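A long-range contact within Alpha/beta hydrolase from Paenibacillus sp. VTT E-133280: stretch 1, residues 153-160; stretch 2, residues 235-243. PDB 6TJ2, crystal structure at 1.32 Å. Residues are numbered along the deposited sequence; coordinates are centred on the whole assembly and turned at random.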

# COMPACT_ATOMS: atom_id res chain seq x y z
N ASP A 153 -20.66 -9.87 7.17
CA ASP A 153 -20.39 -10.56 5.88
C ASP A 153 -19.06 -10.07 5.30
O ASP A 153 -18.52 -10.74 4.40
CB ASP A 153 -21.51 -10.38 4.87
CG ASP A 153 -22.79 -11.20 5.08
OD1 ASP A 153 -22.69 -12.23 5.81
OD2 ASP A 153 -23.80 -10.80 4.50
N GLN A 154 -18.58 -8.87 5.62
CA GLN A 154 -17.38 -8.33 4.98
C GLN A 154 -16.13 -8.97 5.51
O GLN A 154 -15.08 -8.84 4.88
CB GLN A 154 -17.28 -6.82 5.27
CG GLN A 154 -18.50 -6.00 4.85
CD GLN A 154 -19.05 -6.36 3.51
OE1 GLN A 154 -18.29 -6.35 2.50
NE2 GLN A 154 -20.33 -6.71 3.45
N PHE A 155 -16.20 -9.68 6.64
CA PHE A 155 -14.97 -10.18 7.29
C PHE A 155 -14.51 -11.51 6.68
O PHE A 155 -15.30 -12.29 6.17
CB PHE A 155 -15.20 -10.37 8.79
CG PHE A 155 -15.13 -9.06 9.55
CD1 PHE A 155 -13.97 -8.69 10.21
CD2 PHE A 155 -16.22 -8.22 9.54
CE1 PHE A 155 -13.90 -7.46 10.86
CE2 PHE A 155 -16.16 -7.02 10.24
CZ PHE A 155 -15.01 -6.67 10.91
N PRO A 156 -13.22 -11.84 6.85
CA PRO A 156 -12.75 -13.20 6.57
C PRO A 156 -13.57 -14.20 7.39
O PRO A 156 -14.03 -13.86 8.49
CB PRO A 156 -11.29 -13.18 6.98
CG PRO A 156 -10.89 -11.72 6.98
CD PRO A 156 -12.14 -10.95 7.34
N ALA A 157 -13.71 -15.43 6.89
CA ALA A 157 -14.53 -16.46 7.54
C ALA A 157 -14.12 -16.67 9.01
O ALA A 157 -15.05 -16.85 9.84
CB ALA A 157 -14.44 -17.75 6.75
N GLU A 158 -12.84 -16.64 9.30
CA GLU A 158 -12.31 -16.95 10.66
C GLU A 158 -12.77 -15.83 11.62
O GLU A 158 -13.25 -16.15 12.73
CB GLU A 158 -10.78 -17.05 10.67
CG GLU A 158 -10.25 -18.07 9.68
CD GLU A 158 -10.40 -17.76 8.18
OE1 GLU A 158 -10.30 -16.57 7.80
OE2 GLU A 158 -10.60 -18.72 7.39
N SER A 159 -12.66 -14.56 11.20
CA SER A 159 -13.10 -13.40 12.02
C SER A 159 -14.62 -13.47 12.18
O SER A 159 -15.18 -13.18 13.29
CB SER A 159 -12.71 -12.09 11.38
OG SER A 159 -11.31 -11.95 11.28
N LEU A 160 -15.38 -13.78 11.14
CA LEU A 160 -16.82 -13.85 11.27
C LEU A 160 -17.22 -14.90 12.32
O LEU A 160 -18.12 -14.62 13.14
CB LEU A 160 -17.42 -14.16 9.90
CG LEU A 160 -18.88 -14.45 9.88
CD1 LEU A 160 -19.62 -13.26 10.40
CD2 LEU A 160 -19.34 -14.80 8.47
N THR A 235 -5.99 -2.22 10.50
CA THR A 235 -6.11 -3.67 10.41
C THR A 235 -7.35 -4.16 11.18
O THR A 235 -7.42 -5.34 11.51
CB THR A 235 -4.87 -4.33 10.96
OG1 THR A 235 -4.60 -3.87 12.28
CG2 THR A 235 -3.66 -4.04 10.11
N ALA A 236 -8.33 -3.32 11.45
CA ALA A 236 -9.48 -3.78 12.24
C ALA A 236 -10.18 -4.87 11.46
O ALA A 236 -10.68 -5.82 12.07
CB ALA A 236 -10.37 -2.63 12.63
N ILE A 237 -10.24 -4.78 10.15
CA ILE A 237 -10.44 -5.96 9.28
C ILE A 237 -9.07 -6.25 8.70
O ILE A 237 -8.35 -5.32 8.31
CB ILE A 237 -11.56 -5.70 8.25
CG1 ILE A 237 -11.91 -6.98 7.50
CG2 ILE A 237 -11.22 -4.53 7.32
CD1 ILE A 237 -13.25 -6.86 6.81
N PRO A 238 -8.64 -7.51 8.67
CA PRO A 238 -7.29 -7.81 8.21
C PRO A 238 -7.00 -7.28 6.80
O PRO A 238 -7.87 -7.32 5.91
CB PRO A 238 -7.27 -9.35 8.23
CG PRO A 238 -8.27 -9.75 9.29
CD PRO A 238 -9.36 -8.68 9.21
N GLN A 239 -5.82 -6.76 6.58
CA GLN A 239 -5.40 -6.36 5.24
C GLN A 239 -5.18 -7.59 4.34
O GLN A 239 -4.81 -8.65 4.83
CB GLN A 239 -4.16 -5.48 5.30
CG GLN A 239 -4.46 -4.20 6.07
CD GLN A 239 -3.40 -3.14 6.09
OE1 GLN A 239 -3.57 -2.06 6.76
NE2 GLN A 239 -2.32 -3.33 5.38
N GLY A 240 -5.57 -7.42 3.09
CA GLY A 240 -5.66 -8.56 2.16
C GLY A 240 -6.98 -8.46 1.40
O GLY A 240 -7.57 -7.41 1.21
N PRO A 241 -7.46 -9.60 0.89
CA PRO A 241 -8.65 -9.62 0.05
C PRO A 241 -9.93 -9.08 0.69
O PRO A 241 -10.84 -8.75 -0.02
CB PRO A 241 -8.80 -11.13 -0.28
CG PRO A 241 -7.44 -11.66 -0.13
CD PRO A 241 -6.79 -10.92 1.01
N TYR A 242 -9.95 -8.98 2.01
CA TYR A 242 -11.14 -8.47 2.72
C TYR A 242 -10.90 -7.08 3.29
O TYR A 242 -11.79 -6.58 3.94
CB TYR A 242 -11.53 -9.43 3.85
CG TYR A 242 -11.84 -10.84 3.39
CD1 TYR A 242 -13.13 -11.22 3.04
CD2 TYR A 242 -10.83 -11.77 3.22
CE1 TYR A 242 -13.38 -12.50 2.55
CE2 TYR A 242 -11.07 -13.05 2.75
CZ TYR A 242 -12.37 -13.41 2.44
OH TYR A 242 -12.58 -14.70 2.03
N GLY A 243 -9.77 -6.46 3.07
CA GLY A 243 -9.39 -5.22 3.77
C GLY A 243 -10.22 -4.01 3.41
O GLY A 243 -10.97 -3.95 2.45
O HOH W 1 -14.20 -7.24 2.93
O HOH W 2 -12.30 -16.07 4.50

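Not one direct hydrogen bond crosses between these two stretches, whose touching residues are at least 79 positions apart in sequence and which bury 334 Å² between them. The contact illustrates a general principle: chain segments without regular pairing can be joined by apolar packing and CH-pi contacts, with water supplying the polar links.

Two aromatic rings, one from each stretch, organise the packing, and each receives an aliphatic group from the other stretch. Tyr-242, whose CA-to-CB bond points toward stretch 1, lays its ring against Pro-156. The CA of Pro-156 sits 3.9 Å from the centroid of the Tyr-242 ring and only 3° off the ring normal, almost exactly over the face. Proline suits this place because its compact, conformationally restricted ring brings aliphatic CH groups to the tyrosine and has no side-chain polar group to satisfy; its CG also approaches CD2 of Tyr-242 at 3.8 Å. Pro-156 is the N-cap residue of the helix that follows, and its carbonyl O accepts a 3.0 Å hydrogen bond from Leu-160 N, so the residue that packs against the tyrosine is also tied into the first turn.

The reciprocal contact involves Phe-155 and Ile-237, both buried and both wholly apolar in their side chains, so that burial leaves no side-chain polar group unsatisfied. The CA-to-CB bond of Phe-155 points away from stretch 2, yet the end of its side chain comes nearer, and Ile-237 CD1 lies over one face of the phenylalanine ring, 4.0 Å from its centroid. With chi1 and chi2 both t, the isoleucine chain is extended, and its CD1 also reaches within 3.3 Å of Gln-154 O. Its CG1 meets Phe-155 CD1 at 3.8 Å and Pro-156 CD at 4.0 Å, joining the two apolar clusters. The CG atoms of Pro-156 and Pro-238 also meet at 4.0 Å, the latter residue being exposed.

Water makes the polar connections. Water 1 lies 2.7 Å from Gln-154 O and 2.7 Å from Tyr-242 O, placed to donate to either of two backbone carbonyls that, both being acceptors, could not hydrogen-bond to each other. Water 2 accepts from Ala-157 N at 2.8 Å and lies 2.8 Å from Tyr-242 OH. Tyrosine thus pairs a ring that packs on Pro-156 with a hydroxyl linked through water to the start of the helix. The type I turn from Gly-240 to Gly-243, closed by a 3.0 Å hydrogen bond from Gly-243 N to Gly-240 O, carries Tyr-242 as its third residue.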